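Local coordinates for putative phosphomannomutase (Thermus thermophilus, PDB 1TUO), which probably interconverts sugar phosphates as a magnesium-dependent enzyme of the phosphohexose mutase family, and may act as a phosphopentomutase, at residues E26-F29 / A30-H33; L60-A63 / F64-L68; L91-A94 / V95-K99; P340-P344 / E345-I349. All blocks are in the same frame, centred on the assembly; numbering follows the deposited sequence.

Interaction 1 of 4, residues E26-F29 / A30-H33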
# COMPACT_ATOMS: atom_id res chain seq x y z
N GLU A 26 3.74 -21.03 -11.80
CA GLU A 26 5.05 -20.40 -11.83
C GLU A 26 5.61 -20.29 -10.40
O GLU A 26 6.82 -20.35 -10.20
CB GLU A 26 4.98 -18.99 -12.44
CG GLU A 26 4.36 -18.95 -13.82
CD GLU A 26 2.93 -18.47 -13.78
OE1 GLU A 26 2.28 -18.63 -12.73
OE2 GLU A 26 2.45 -17.95 -14.81
N PHE A 27 4.73 -20.14 -9.42
CA PHE A 27 5.18 -20.02 -8.04
C PHE A 27 5.11 -21.37 -7.34
O PHE A 27 4.08 -21.74 -6.76
CB PHE A 27 4.33 -19.00 -7.27
CG PHE A 27 5.02 -18.45 -6.06
CD1 PHE A 27 5.88 -17.36 -6.17
CD2 PHE A 27 4.87 -19.05 -4.82
CE1 PHE A 27 6.59 -16.89 -5.06
CE2 PHE A 27 5.56 -18.58 -3.70
CZ PHE A 27 6.43 -17.50 -3.83
N THR A 28 6.21 -22.11 -7.40
CA THR A 28 6.31 -23.43 -6.79
C THR A 28 7.41 -23.44 -5.74
O THR A 28 8.20 -22.49 -5.64
CB THR A 28 6.66 -24.49 -7.84
OG1 THR A 28 7.95 -24.19 -8.40
CG2 THR A 28 5.62 -24.50 -8.96
N PHE A 29 7.49 -24.51 -4.96
CA PHE A 29 8.55 -24.59 -3.97
C PHE A 29 9.89 -24.64 -4.70
O PHE A 29 10.90 -24.13 -4.20
CB PHE A 29 8.37 -25.81 -3.07
CG PHE A 29 7.34 -25.60 -2.00
CD1 PHE A 29 6.01 -25.93 -2.22
CD2 PHE A 29 7.69 -25.01 -0.79
CE1 PHE A 29 5.04 -25.68 -1.24
CE2 PHE A 29 6.74 -24.74 0.19
CZ PHE A 29 5.41 -25.08 -0.04
N ALA A 30 9.90 -25.25 -5.88
CA ALA A 30 11.12 -25.34 -6.68
C ALA A 30 11.59 -23.93 -7.06
O ALA A 30 12.78 -23.62 -6.97
CB ALA A 30 10.87 -26.16 -7.93
N THR A 31 10.65 -23.09 -7.49
CA THR A 31 11.03 -21.73 -7.86
C THR A 31 11.42 -20.89 -6.64
O THR A 31 12.28 -20.01 -6.70
CB THR A 31 9.83 -21.09 -8.56
OG1 THR A 31 9.73 -21.60 -9.89
CG2 THR A 31 10.01 -19.57 -8.62
N LEU A 32 10.71 -21.15 -5.53
CA LEU A 32 11.02 -20.47 -4.28
C LEU A 32 12.47 -20.73 -3.83
O LEU A 32 13.18 -19.85 -3.38
CB LEU A 32 10.04 -20.97 -3.21
CG LEU A 32 10.14 -20.22 -1.88
CD1 LEU A 32 11.26 -20.77 -0.99
CD2 LEU A 32 10.41 -18.72 -2.04
N HIS A 33 12.89 -22.01 -3.94
CA HIS A 33 14.26 -22.36 -3.55
C HIS A 33 15.30 -21.76 -4.50
O HIS A 33 16.41 -21.41 -4.11
CB HIS A 33 14.38 -23.88 -3.52
CG HIS A 33 13.90 -24.41 -2.20
ND1 HIS A 33 14.49 -24.11 -1.02
CD2 HIS A 33 12.77 -25.22 -1.93
CE1 HIS A 33 13.75 -24.72 -0.07
NE2 HIS A 33 12.71 -25.38 -0.59

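Interaction 2 of 4, residues L60-A63 / F64-L68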
# COMPACT_ATOMS: atom_id res chain seq x y z
N LEU A 60 -0.64 -21.48 1.68
CA LEU A 60 0.75 -21.95 1.74
C LEU A 60 1.79 -20.84 1.94
O LEU A 60 2.98 -21.12 1.93
CB LEU A 60 1.11 -22.75 0.49
CG LEU A 60 0.57 -24.18 0.39
CD1 LEU A 60 0.87 -24.73 -1.00
CD2 LEU A 60 1.21 -25.05 1.47
N ALA A 61 1.35 -19.60 2.13
CA ALA A 61 2.33 -18.52 2.32
C ALA A 61 3.22 -18.84 3.51
O ALA A 61 4.43 -18.57 3.51
CB ALA A 61 1.62 -17.19 2.53
N ASP A 62 2.61 -19.43 4.55
CA ASP A 62 3.35 -19.81 5.74
C ASP A 62 4.39 -20.87 5.41
O ASP A 62 5.55 -20.77 5.83
CB ASP A 62 2.38 -20.28 6.84
CG ASP A 62 1.46 -21.43 6.41
OD1 ASP A 62 1.36 -21.75 5.20
OD2 ASP A 62 0.80 -22.00 7.30
N ALA A 63 3.99 -21.88 4.64
CA ALA A 63 4.92 -22.94 4.26
C ALA A 63 6.07 -22.42 3.39
O ALA A 63 7.22 -22.82 3.55
CB ALA A 63 4.18 -24.06 3.54
N PHE A 64 5.75 -21.51 2.46
CA PHE A 64 6.77 -20.94 1.60
C PHE A 64 7.74 -20.11 2.43
O PHE A 64 8.95 -20.12 2.19
CB PHE A 64 6.13 -20.06 0.52
CG PHE A 64 5.49 -20.83 -0.62
CD1 PHE A 64 4.14 -20.71 -0.89
CD2 PHE A 64 6.27 -21.64 -1.44
CE1 PHE A 64 3.56 -21.39 -1.97
CE2 PHE A 64 5.69 -22.32 -2.52
CZ PHE A 64 4.34 -22.19 -2.78
N ALA A 65 7.21 -19.39 3.42
CA ALA A 65 8.05 -18.56 4.28
C ALA A 65 8.99 -19.42 5.13
O ALA A 65 10.15 -19.05 5.34
CB ALA A 65 7.18 -17.69 5.18
N ARG A 66 8.50 -20.54 5.63
CA ARG A 66 9.33 -21.42 6.44
C ARG A 66 10.44 -22.00 5.56
O ARG A 66 11.59 -22.13 5.99
CB ARG A 66 8.49 -22.55 7.04
CG ARG A 66 7.52 -22.10 8.13
CD ARG A 66 6.98 -23.29 8.93
NE ARG A 66 6.22 -24.22 8.10
CZ ARG A 66 4.93 -24.09 7.81
NH1 ARG A 66 4.24 -23.06 8.28
NH2 ARG A 66 4.33 -24.99 7.04
N ALA A 67 10.09 -22.34 4.32
CA ALA A 67 11.05 -22.92 3.38
C ALA A 67 12.14 -21.90 3.05
O ALA A 67 13.33 -22.23 3.01
CB ALA A 67 10.33 -23.35 2.10
N LEU A 68 11.73 -20.66 2.80
CA LEU A 68 12.70 -19.61 2.48
C LEU A 68 13.61 -19.34 3.68
O LEU A 68 14.82 -19.17 3.53
CB LEU A 68 11.96 -18.32 2.08
CG LEU A 68 12.82 -17.07 1.88
CD1 LEU A 68 13.85 -17.30 0.79
CD2 LEU A 68 11.91 -15.88 1.53

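Interaction 3 of 4, residues L91-A94 / V95-K99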
# COMPACT_ATOMS: atom_id res chain seq x y z
N LEU A 91 6.57 -6.34 8.71
CA LEU A 91 7.79 -6.99 8.26
C LEU A 91 8.85 -5.92 7.97
O LEU A 91 10.00 -6.04 8.39
CB LEU A 91 7.52 -7.85 7.02
CG LEU A 91 8.66 -8.63 6.35
CD1 LEU A 91 9.46 -7.72 5.45
CD2 LEU A 91 9.54 -9.29 7.41
N SER A 92 8.45 -4.85 7.28
CA SER A 92 9.40 -3.79 6.97
C SER A 92 9.90 -3.13 8.26
O SER A 92 11.08 -2.80 8.38
CB SER A 92 8.75 -2.75 6.05
OG SER A 92 8.47 -3.31 4.78
N PHE A 93 9.01 -2.97 9.22
CA PHE A 93 9.40 -2.38 10.50
C PHE A 93 10.41 -3.30 11.19
O PHE A 93 11.42 -2.83 11.73
CB PHE A 93 8.19 -2.21 11.41
CG PHE A 93 8.54 -2.11 12.87
CD1 PHE A 93 9.09 -0.94 13.39
CD2 PHE A 93 8.38 -3.21 13.70
CE1 PHE A 93 9.47 -0.87 14.73
CE2 PHE A 93 8.76 -3.15 15.04
CZ PHE A 93 9.31 -1.97 15.55
N ALA A 94 10.13 -4.60 11.18
CA ALA A 94 10.99 -5.57 11.83
C ALA A 94 12.41 -5.53 11.26
O ALA A 94 13.39 -5.65 11.99
CB ALA A 94 10.41 -6.97 11.67
N VAL A 95 12.51 -5.36 9.95
CA VAL A 95 13.82 -5.29 9.32
C VAL A 95 14.65 -4.15 9.91
O VAL A 95 15.82 -4.34 10.26
CB VAL A 95 13.69 -5.07 7.80
CG1 VAL A 95 15.05 -4.71 7.21
CG2 VAL A 95 13.16 -6.34 7.14
N ARG A 96 14.05 -2.98 10.03
CA ARG A 96 14.76 -1.82 10.56
C ARG A 96 14.98 -1.95 12.07
O ARG A 96 16.07 -1.66 12.58
CB ARG A 96 13.97 -0.55 10.24
CG ARG A 96 14.63 0.74 10.69
CD ARG A 96 13.70 1.92 10.43
NE ARG A 96 14.13 3.13 11.12
CZ ARG A 96 13.59 4.12 10.38
NH1 ARG A 96 12.75 4.10 9.36
NH2 ARG A 96 13.77 5.24 11.08
N HIS A 97 13.95 -2.40 12.77
CA HIS A 97 14.02 -2.55 14.23
C HIS A 97 15.09 -3.54 14.67
O HIS A 97 15.78 -3.32 15.67
CB HIS A 97 12.65 -2.98 14.77
CG HIS A 97 12.56 -2.97 16.26
ND1 HIS A 97 12.57 -4.12 17.02
CD2 HIS A 97 12.45 -1.94 17.14
CE1 HIS A 97 12.47 -3.80 18.30
NE2 HIS A 97 12.39 -2.49 18.40
N LEU A 98 15.23 -4.63 13.93
CA LEU A 98 16.22 -5.66 14.26
C LEU A 98 17.58 -5.42 13.62
O LEU A 98 18.49 -6.24 13.75
CB LEU A 98 15.69 -7.04 13.86
CG LEU A 98 14.44 -7.51 14.61
CD1 LEU A 98 14.02 -8.87 14.09
CD2 LEU A 98 14.74 -7.59 16.11
N LYS A 99 17.70 -4.29 12.91
CA LYS A 99 18.94 -3.92 12.23
C LYS A 99 19.40 -5.02 11.29
O LYS A 99 20.59 -5.36 11.22
CB LYS A 99 20.03 -3.58 13.25
CG LYS A 99 19.54 -2.62 14.33
CD LYS A 99 20.69 -1.88 15.01
CE LYS A 99 21.34 -0.89 14.06
NZ LYS A 99 20.89 0.51 14.33

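Interaction 4 of 4, residues P340-P344 / E345-I349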
# COMPACT_ATOMS: atom_id res chain seq x y z
N PRO A 340 7.34 9.22 5.88
CA PRO A 340 8.79 9.30 6.04
C PRO A 340 9.38 9.12 7.44
O PRO A 340 10.34 8.37 7.62
CB PRO A 340 9.16 10.64 5.40
CG PRO A 340 7.88 11.43 5.47
CD PRO A 340 6.84 10.40 5.15
N GLU A 341 8.83 9.80 8.44
CA GLU A 341 9.36 9.69 9.79
C GLU A 341 9.09 8.33 10.43
O GLU A 341 9.59 8.03 11.52
CB GLU A 341 8.81 10.82 10.67
CG GLU A 341 7.45 11.37 10.25
CD GLU A 341 6.12 10.65 10.31
OE1 GLU A 341 6.22 9.98 11.33
OE2 GLU A 341 5.07 10.78 9.69
N HIS A 342 8.31 7.50 9.74
CA HIS A 342 7.95 6.16 10.20
C HIS A 342 8.79 5.10 9.49
O HIS A 342 9.74 4.55 10.06
CB HIS A 342 6.45 5.94 9.94
CG HIS A 342 5.97 4.54 10.20
ND1 HIS A 342 6.18 3.87 11.39
CD2 HIS A 342 5.23 3.70 9.43
CE1 HIS A 342 5.60 2.69 11.34
NE2 HIS A 342 5.02 2.56 10.16
N LEU A 343 8.44 4.82 8.24
CA LEU A 343 9.14 3.84 7.42
C LEU A 343 8.99 4.25 5.96
O LEU A 343 7.97 4.82 5.58
CB LEU A 343 8.52 2.44 7.57
CG LEU A 343 8.71 1.56 8.81
CD1 LEU A 343 7.78 0.37 8.70
CD2 LEU A 343 10.15 1.10 8.92
N PRO A 344 10.01 3.99 5.13
CA PRO A 344 9.94 4.34 3.71
C PRO A 344 9.19 3.18 3.07
O PRO A 344 9.72 2.47 2.21
CB PRO A 344 11.41 4.38 3.30
CG PRO A 344 12.01 3.30 4.15
CD PRO A 344 11.37 3.56 5.50
N GLU A 345 7.95 3.00 3.51
CA GLU A 345 7.10 1.90 3.07
C GLU A 345 5.62 2.28 3.16
O GLU A 345 5.24 3.19 3.89
CB GLU A 345 7.38 0.69 3.97
CG GLU A 345 6.48 -0.52 3.75
CD GLU A 345 6.80 -1.24 2.46
OE1 GLU A 345 7.68 -2.12 2.48
OE2 GLU A 345 6.17 -0.91 1.44
N ARG A 346 4.77 1.58 2.40
CA ARG A 346 3.34 1.83 2.45
C ARG A 346 2.82 1.15 3.71
O ARG A 346 3.09 -0.04 3.93
CB ARG A 346 2.66 1.22 1.21
CG ARG A 346 3.03 1.94 -0.07
CD ARG A 346 2.52 1.21 -1.31
NE ARG A 346 3.27 -0.01 -1.58
CZ ARG A 346 3.45 -0.52 -2.79
NH1 ARG A 346 2.92 0.08 -3.85
NH2 ARG A 346 4.15 -1.64 -2.95
N ASP A 347 2.09 1.88 4.55
CA ASP A 347 1.56 1.30 5.78
C ASP A 347 0.08 1.61 5.94
O ASP A 347 -0.30 2.73 6.28
CB ASP A 347 2.36 1.82 6.99
CG ASP A 347 1.99 1.11 8.28
OD1 ASP A 347 2.85 1.03 9.18
OD2 ASP A 347 0.83 0.64 8.40
N GLY A 348 -0.75 0.61 5.67
CA GLY A 348 -2.19 0.79 5.77
C GLY A 348 -2.71 0.86 7.19
O GLY A 348 -3.80 1.39 7.43
N ILE A 349 -1.93 0.33 8.13
CA ILE A 349 -2.33 0.36 9.53
C ILE A 349 -2.14 1.78 10.05
O ILE A 349 -3.04 2.35 10.68
CB ILE A 349 -1.48 -0.63 10.35
CG1 ILE A 349 -1.66 -2.05 9.80
CG2 ILE A 349 -1.88 -0.56 11.83
CD1 ILE A 349 -3.11 -2.53 9.75
O HOH W 1 5.37 4.72 6.18

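Interaction 1 of 4, residues E26-F29 / A30-H33
With chi1 at 62°, T28 swings OG1 between its own backbone N and carbonyl carbon, and this turns the hydroxyl oxygen toward the amide of T31. T28, the residue just before the helix, thereby caps it: T31 N to T28 OG1 is 3.1 Å, with an N-H...O angle of 159°. T31 holds OG1 anti to its carbonyl carbon (chi1 -76°), facing back down the chain, where it lies 3.2 Å from E26 O and 3.5 Å from T28 OG1. The methyl A30 CB packs against the capping oxygen, 3.6 Å from T28 OG1. Behind the cap the helical pattern starts at once, L32 N bonding to T28 O at 2.8 Å and H33 N to F29 O at 2.9 Å. The same F29 O also lies 3.1 Å from H33 CD2, oblique to the imidazole, whose ND1 is hydrogen-bonded to H71. Just before the cap, F27 is buried against F19, L116 and V118, while E26 OE1 reaches back to V22 N. The T28-T31 bond makes this a threonine N-cap that opens helix 29-45 after strand 19-22 in alpha/beta/alpha domain I of the phosphohexose mutase family.

Interaction 2 of 4, residues L60-A63 / F64-L68
The first turns of helix 61-75, the crossover helix of the beta-alpha-beta unit formed with strands 50-55 and 78-82, bring L60 against F64 and D62 and A63 against R66. L60 occupies the N-cap position, and its carbonyl receives the first bond of the helix: F64 N to L60 O is 2.8 Å long, with an N-H...O angle of 165°. The next amides continue the i to i+4 pattern, from A65 to A61, R66 to D62 and A67 to A63. F64 has CG beside its backbone N and anti to the carbonyl carbon (chi1 -77°), which carries the ring back along the helix toward its start, so that CE1 meets L60 CB at 3.7 Å and CD1 lies 3.1 Å from L60 O. Beyond L60, the same ring stacks on F29 and meets F27 edge-to-face, while A65 faces V53 of strand 50-55. D62 and R66 run side by side on another flank. The D62 OD1 atom accepts from A63 N at 2.7 Å, approached from above the carboxylate plane. R66, bent at chi3 (-63°), folds its guanidinium back so that one face rests over D62 O and A63 CA, both toward the rim of the group, with NH2 3.6 Å from A63 CB. D62 OD2 lies at the edge of that guanidinium, in its plane, but the salt bridge is a long one: 3.7 Å from D62 OD2 to R66 NH1.

Interaction 3 of 4, residues L91-A94 / V95-K99
F93 and H97 are one helical turn apart, and their side chains lie alongside and point the same way. F93 CZ lies 3.5 Å from both CG and CD2 of H97, yet the ring centroids are 4.9 Å apart with the planes at 28°, so the rings are slid along each other and barely overlap. It is the methylene that lies over the phenyl face, toward its rim: H97 CB is 3.9 Å from the F93 ring centroid and 23° off the ring normal, a CH-pi contact. Both side chains place CG anti to the backbone N (chi1 159° for F93), which lets them run alongside each other. The backbone sets the spacing, with H97 N donating to F93 O at 2.8 Å. On another side L91 CD1 meets V95 CG2 more loosely, at 4.3 Å, and V95 N is tied to L91 O. Further out, A159 and A163 of helix 157-165 pack on F93, and A159 also on H97. L343 touches both F93 and R96, while V52 of strand 50-55 receives L91, A94 and V95. At the far end L98 N bonds to A94 O at 2.9 Å. Positive phi at K99, together with two bonds back into the last turn, one of them K99 N to R96 O at 3.1 Å, marks a Schellman motif as the C-terminal end of helix 88-97 in domain I.

Interaction 4 of 4, residues P340-P344 / E345-I349
An inverse gamma turn centred on P344 turns the chain through a corner between strand 337-339 and helix 348-362, and its defining bond, E345 N to L343 O, is 2.8 Å but weak, at an N-H...O angle of 146°. A water braces the same bend, bridging L343 O (2.7 Å) and E345 O (2.8 Å). Across the loop H342 NE2 donates to D347 OD1 over 2.8 Å. The carboxylate oxygen is met on its anti side, 21° out of the carboxylate plane, and the two side chains cross at about a right angle. OD1 also has Y160 OH as a partner, so two bonds hold this buried oxygen. With CG anti to its backbone N, D347 sets its carboxylate between H342 and the helix start, where OD2 accepts a weak bond from I349 N (2.8 Å) and also a hydrogen bond from L350 N. L343 CG sits over the centre of one face of the H342 ring. E345 bends at chi2 (73°), and OE2 takes R346 N on its anti lone pair at 3.0 Å, while OE1 is bound by K121 and S92. The outcome is an aspartate N-cap, steadied by a histidine from the preceding loop, that starts helix 348-362 of alpha/beta/alpha domain III.

The four contacts form two touching pairs along the chain. Interactions 1 and 2, with centres 11 Å apart, fasten helix 61-75 to helix 29-45 and the loop leading into it; besides the aromatic packing, L32 CD1 lies 3.8 Å from L68 N. Interactions 3 and 4, with centres 12 Å apart, bridge the first and third alpha/beta/alpha domains, R96 NH1 packing 3.1 Å from H342 O. Interactions 2 and 3 do not touch, their nearest atoms being about 9 Å apart, though both helices pack on strand 50-55. From interaction 4, G348 bonds to A252 and R346 forms a long, weak ion pair with D253, in a DGDADR sequence consistent with the family's metal-binding loop.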